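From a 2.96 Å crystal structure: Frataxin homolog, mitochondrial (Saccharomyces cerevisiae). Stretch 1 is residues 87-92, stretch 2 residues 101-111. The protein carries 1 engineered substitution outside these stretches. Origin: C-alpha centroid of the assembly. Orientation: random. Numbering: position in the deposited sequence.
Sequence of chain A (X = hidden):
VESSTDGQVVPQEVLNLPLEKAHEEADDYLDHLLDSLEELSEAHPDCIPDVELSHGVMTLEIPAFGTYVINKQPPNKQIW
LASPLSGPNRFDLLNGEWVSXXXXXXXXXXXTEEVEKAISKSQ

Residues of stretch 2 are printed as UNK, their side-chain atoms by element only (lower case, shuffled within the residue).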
ATOM      1  N   GLY A  87     -21.915   1.352  -6.517  1.00 56.84           N
ATOM      2  CA  GLY A  87     -20.940   2.448  -6.556  1.00 55.25           C
ATOM      3  C   GLY A  87     -19.477   2.025  -6.676  1.00 53.67           C
ATOM      4  O   GLY A  87     -19.162   0.851  -6.958  1.00 53.60           O
ATOM      5  N   PRO A  88     -18.566   2.977  -6.436  1.00 52.70           N
ATOM      6  CA  PRO A  88     -17.120   2.795  -6.537  1.00 51.42           C
ATOM      7  C   PRO A  88     -16.521   2.191  -5.275  1.00 51.35           C
ATOM      8  O   PRO A  88     -16.968   2.514  -4.169  1.00 52.44           O
ATOM      9  CB  PRO A  88     -16.625   4.222  -6.702  1.00 51.13           C
ATOM     10  CG  PRO A  88     -17.602   5.056  -5.927  1.00 51.99           C
ATOM     11  CD  PRO A  88     -18.916   4.317  -5.930  1.00 53.11           C
ATOM     12  N   ASN A  89     -15.539   1.308  -5.410  1.00 50.71           N
ATOM     13  CA  ASN A  89     -14.792   0.857  -4.222  1.00 50.71           C
ATOM     14  C   ASN A  89     -13.341   0.453  -4.496  1.00 49.46           C
ATOM     15  O   ASN A  89     -13.021   0.165  -5.621  1.00 48.92           O
ATOM     16  CB  ASN A  89     -15.576  -0.231  -3.447  1.00 51.91           C
ATOM     17  CG  ASN A  89     -15.749   0.133  -1.975  1.00 53.55           C
ATOM     18  OD1 ASN A  89     -14.774   0.180  -1.196  1.00 54.44           O
ATOM     19  ND2 ASN A  89     -16.962   0.473  -1.606  1.00 54.50           N
ATOM     20  N   ARG A  90     -12.464   0.471  -3.493  1.00 49.48           N
ATOM     21  CA  ARG A  90     -11.130  -0.132  -3.679  1.00 49.05           C
ATOM     22  C   ARG A  90     -10.659  -1.081  -2.590  1.00 49.33           C
ATOM     23  O   ARG A  90     -11.055  -0.957  -1.464  1.00 50.04           O
ATOM     24  CB  ARG A  90     -10.042   0.882  -4.090  1.00 48.84           C
ATOM     25  CG  ARG A  90      -9.456   1.690  -2.986  1.00 50.17           C
ATOM     26  CD  ARG A  90      -9.018   3.035  -3.504  1.00 50.79           C
ATOM     27  NE  ARG A  90      -7.761   2.955  -4.208  1.00 49.49           N
ATOM     28  CZ  ARG A  90      -7.488   3.603  -5.322  1.00 48.84           C
ATOM     29  NH1 ARG A  90      -8.399   4.349  -5.876  1.00 49.75           N
ATOM     30  NH2 ARG A  90      -6.322   3.451  -5.915  1.00 49.73           N
ATOM     31  N   PHE A  91      -9.797  -2.020  -2.973  1.00 49.08           N
ATOM     32  CA  PHE A  91      -9.563  -3.219  -2.215  1.00 50.10           C
ATOM     33  C   PHE A  91      -8.081  -3.607  -2.043  1.00 50.41           C
ATOM     34  O   PHE A  91      -7.336  -3.671  -3.007  1.00 49.85           O
ATOM     35  CB  PHE A  91     -10.304  -4.382  -2.901  1.00 50.21           C
ATOM     36  CG  PHE A  91     -11.783  -4.168  -3.022  1.00 50.54           C
ATOM     37  CD1 PHE A  91     -12.622  -4.490  -1.979  1.00 51.86           C
ATOM     38  CD2 PHE A  91     -12.328  -3.608  -4.163  1.00 49.96           C
ATOM     39  CE1 PHE A  91     -13.965  -4.263  -2.068  1.00 53.11           C
ATOM     40  CE2 PHE A  91     -13.677  -3.377  -4.263  1.00 50.82           C
ATOM     41  CZ  PHE A  91     -14.502  -3.716  -3.226  1.00 52.43           C
ATOM     42  N   ASP A  92      -7.675  -3.971  -0.823  1.00 51.89           N
ATOM     43  CA  ASP A  92      -6.343  -4.548  -0.644  1.00 52.36           C
ATOM     44  C   ASP A  92      -6.411  -5.896   0.051  1.00 53.50           C
ATOM     45  O   ASP A  92      -7.372  -6.181   0.762  1.00 54.49           O
ATOM     46  CB  ASP A  92      -5.452  -3.594   0.147  1.00 53.63           C
ATOM     47  CG  ASP A  92      -4.152  -3.279  -0.569  1.00 53.39           C
ATOM     48  OD1 ASP A  92      -3.841  -2.078  -0.702  1.00 53.80           O
ATOM     49  OD2 ASP A  92      -3.447  -4.212  -1.014  1.00 53.82           O
ATOM     50  N   UNK A 101     -11.202  -0.939   1.520  1.00 54.40           N
ATOM     51  CA  UNK A 101     -10.635   0.108   2.377  1.00 55.47           C
ATOM     52  C   UNK A 101     -11.726   0.849   3.135  1.00 56.68           C
ATOM     53  O   UNK A 101     -11.570   1.111   4.311  1.00 58.36           O
ATOM     54  c   UNK A 101      -9.740   1.069   1.590  1.00 54.34           C
ATOM     55  c   UNK A 101      -7.563  -0.258   1.811  1.00 55.53           C
ATOM     56  c   UNK A 101      -7.762   1.475   0.081  1.00 53.23           C
ATOM     57  c   UNK A 101      -8.519   0.444   0.883  1.00 53.66           C
ATOM     58  N   UNK A 102     -12.845   1.123   2.470  1.00 56.13           N
ATOM     59  CA  UNK A 102     -13.994   1.766   3.109  1.00 57.68           C
ATOM     60  C   UNK A 102     -14.494   1.107   4.414  1.00 60.11           C
ATOM     61  O   UNK A 102     -14.518   1.768   5.440  1.00 62.42           O
ATOM     62  c   UNK A 102     -17.176   3.472   1.844  1.00 58.29           C
ATOM     63  n   UNK A 102     -17.252   3.618  -1.809  1.00 55.46           N
ATOM     64  n   UNK A 102     -17.225   3.126   0.423  1.00 56.19           N
ATOM     65  c   UNK A 102     -17.203   4.029  -0.560  1.00 55.60           C
ATOM     66  n   UNK A 102     -17.119   5.335  -0.317  1.00 54.81           N
ATOM     67  c   UNK A 102     -16.455   2.427   2.694  1.00 58.42           C
ATOM     68  c   UNK A 102     -15.122   1.981   2.101  1.00 56.84           C
ATOM     69  N   UNK A 103     -14.872  -0.177   4.385  1.00 60.38           N
ATOM     70  CA  UNK A 103     -15.472  -0.889   5.530  1.00 62.60           C
ATOM     71  C   UNK A 103     -14.948  -2.311   5.685  1.00 63.00           C
ATOM     72  O   UNK A 103     -15.297  -3.013   6.630  1.00 65.45           O
ATOM     73  n   UNK A 103     -18.299  -0.543   3.413  1.00 61.09           N
ATOM     74  c   UNK A 103     -16.999  -0.940   5.417  1.00 63.42           C
ATOM     75  o   UNK A 103     -17.122  -2.433   3.504  1.00 62.09           O
ATOM     76  c   UNK A 103     -17.482  -1.374   4.020  1.00 62.00           C
ATOM     77  N   UNK A 104     -14.133  -2.763   4.748  1.00 60.80           N
ATOM     78  CA  UNK A 104     -13.500  -4.057   4.930  1.00 61.25           C
ATOM     79  C   UNK A 104     -14.301  -5.252   4.493  1.00 61.47           C
ATOM     80  O   UNK A 104     -13.978  -6.364   4.859  1.00 62.52           O
ATOM     81  N   UNK A 105     -15.332  -5.020   3.692  1.00 60.90           N
ATOM     82  CA  UNK A 105     -16.107  -6.115   3.124  1.00 61.61           C
ATOM     83  C   UNK A 105     -15.393  -6.657   1.906  1.00 59.71           C
ATOM     84  O   UNK A 105     -14.774  -5.897   1.175  1.00 57.56           O
ATOM     85  o   UNK A 105     -17.539  -4.671   1.768  1.00 59.07           O
ATOM     86  c   UNK A 105     -18.440  -5.278   3.975  1.00 64.87           C
ATOM     87  c   UNK A 105     -17.576  -5.707   2.732  1.00 62.17           C
ATOM     88  N   UNK A 106     -15.498  -7.971   1.699  1.00 60.98           N
ATOM     89  CA  UNK A 106     -14.978  -8.653   0.508  1.00 59.90           C
ATOM     90  C   UNK A 106     -15.674  -8.196  -0.805  1.00 59.01           C
ATOM     91  O   UNK A 106     -16.902  -8.136  -0.874  1.00 60.16           O
ATOM     92  c   UNK A 106     -14.218 -12.467   1.419  1.00 64.92           C
ATOM     93  c   UNK A 106     -13.939 -13.274   2.667  1.00 67.62           C
ATOM     94  c   UNK A 106     -15.091 -10.191   0.645  1.00 61.81           C
ATOM     95  n   UNK A 106     -12.487 -13.427   2.901  1.00 66.92           N
ATOM     96  c   UNK A 106     -14.200 -10.921   1.668  1.00 62.71           C
ATOM     97  N   UNK A 107     -14.884  -7.890  -1.838  1.00 57.27           N
ATOM     98  CA  UNK A 107     -15.438  -7.683  -3.165  1.00 57.16           C
ATOM     99  C   UNK A 107     -15.888  -9.010  -3.737  1.00 59.31           C
ATOM    100  O   UNK A 107     -16.891  -9.052  -4.444  1.00 60.72           O
ATOM    101  c   UNK A 107     -14.456  -7.025  -4.124  1.00 54.95           C
ATOM    102  c   UNK A 107     -13.640  -7.908  -5.048  1.00 54.52           C
ATOM    103  c   UNK A 107     -12.966  -7.106  -6.102  1.00 52.43           C
ATOM    104  c   UNK A 107     -12.638  -8.645  -4.220  1.00 55.52           C
ATOM    105  N   UNK A 108     -15.145 -10.084  -3.443  1.00 60.07           N
ATOM    106  CA  UNK A 108     -15.585 -11.461  -3.757  1.00 62.51           C
ATOM    107  C   UNK A 108     -17.077 -11.650  -3.362  1.00 65.00           C
ATOM    108  O   UNK A 108     -17.877 -12.137  -4.168  1.00 66.82           O
ATOM    109  o   UNK A 108     -13.395 -11.888  -2.741  1.00 62.13           O
ATOM    110  c   UNK A 108     -14.378 -13.695  -4.054  1.00 63.61           C
ATOM    111  c   UNK A 108     -14.646 -12.522  -3.101  1.00 63.31           C
ATOM    112  N   UNK A 109     -17.458 -11.194  -2.160  1.00 65.21           N
ATOM    113  CA  UNK A 109     -18.859 -11.196  -1.707  1.00 67.20           C
ATOM    114  C   UNK A 109     -19.755 -10.176  -2.436  1.00 66.79           C
ATOM    115  O   UNK A 109     -20.919 -10.467  -2.690  1.00 69.62           O
ATOM    116  o   UNK A 109     -18.232 -13.305  -0.054  1.00 69.19           O
ATOM    117  o   UNK A 109     -17.982 -12.135   1.734  1.00 67.78           O
ATOM    118  c   UNK A 109     -18.352 -12.241   0.556  1.00 68.50           C
ATOM    119  c   UNK A 109     -18.949 -11.049  -0.177  1.00 67.81           C
ATOM    120  N   UNK A 110     -19.222  -9.005  -2.793  1.00 63.97           N
ATOM    121  CA  UNK A 110     -20.007  -7.947  -3.458  1.00 63.18           C
ATOM    122  C   UNK A 110     -20.395  -8.382  -4.872  1.00 64.19           C
ATOM    123  O   UNK A 110     -21.504  -8.133  -5.316  1.00 65.92           O
ATOM    124  c   UNK A 110     -19.263  -6.587  -3.462  1.00 60.05           C
ATOM    125  c   UNK A 110     -19.919  -5.599  -4.369  1.00 59.39           C
ATOM    126  c   UNK A 110     -19.204  -5.993  -2.057  1.00 59.88           C
ATOM    127  c   UNK A 110     -18.263  -4.794  -1.931  1.00 57.27           C
ATOM    128  N   UNK A 111     -19.498  -9.072  -5.562  1.00 63.65           N
ATOM    129  CA  UNK A 111     -19.799  -9.593  -6.891  1.00 64.95           C
ATOM    130  C   UNK A 111     -20.853 -10.683  -6.829  1.00 68.74           C
ATOM    131  O   UNK A 111     -21.887 -10.571  -7.475  1.00 70.97           O
ATOM    132  c   UNK A 111     -16.356  -9.450  -8.700  1.00 59.62           C
ATOM    133  c   UNK A 111     -18.527 -10.060  -7.607  1.00 63.47           C
ATOM    134  c   UNK A 111     -18.144  -7.721  -8.573  1.00 60.53           C
ATOM    135  c   UNK A 111     -17.512  -8.944  -7.885  1.00 60.49           C
TER

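Position 101 carries four side-chain carbons, forked at the second, which is leucine. Its backbone N donates a nearly straight hydrogen bond to O of R90 (3.0 Å), and the fork places L101 CD1 3.5 Å from CG of R90 and L101 CD2 4.3 Å from CB of D92. A branched, apolar end suits this place, because it packs on the aliphatic parts of two polar residues.

Position 102 has three carbons, a nitrogen, and a carbon bearing two more nitrogens: arginine. Its long chain runs back to the start of the strand, where R102 NH2 lies 2.6 Å from O of P88, at an angle too poor for a hydrogen bond. The side chain of N89 also lies at the edge of the guanidinium, where polar groups can approach its N-H bonds.

Position 103 shows two carbons, the second carrying one oxygen and one nitrogen, as in asparagine; it makes no contact with stretch 1. Its oxygen instead accepts from the backbone N of position 105 at 3.2 Å from N103 OD1, bracing the turn.

Position 104 has no side-chain atoms and is glycine. With phi 85° and psi 17°, a CB would be jammed against the carbonyl O of N103.

Position 105 has one carbon carrying an oxygen and a carbon, so it is threonine. T105 OG1 donates to N103 OD1 (2.9 Å), a second bond to that oxygen, while the backbone O of T105 lies 3.7 Å from CE1 of F91, at the ring edge.

Position 106, four carbons in a row ending in nitrogen, is lysine. It occupies the N-cap position, and its CA-to-CB bond points away from the strand, leaving the charged chain exposed.

Position 107 again has four carbons forked at the second: leucine. L107 CB sits over the face of F91, 3.5 Å from the ring centroid, in a CH-pi contact that suits a buried, apolar residue.

Position 108, one carbon bearing an oxygen and a carbon, is threonine; position 109, two carbons ending in two oxygens, is aspartate. Neither reaches the strand, and D109 is exposed, as suits its charge.

Position 110 has four carbons forked at the first, one arm two carbons long: isoleucine. I110 CD1 meets CZ of F91 at 4.1 Å, near the ring plane.

Position 111, four carbons forked at the second, is leucine, buried but out of reach of stretch 1.

The contact thus combines a backbone hydrogen bond at L101 with apolar packing of L107 and I110 around F91, while R102 extends it toward P88.

Stretch 2, residues 101-111: LRNGTKLTDIL
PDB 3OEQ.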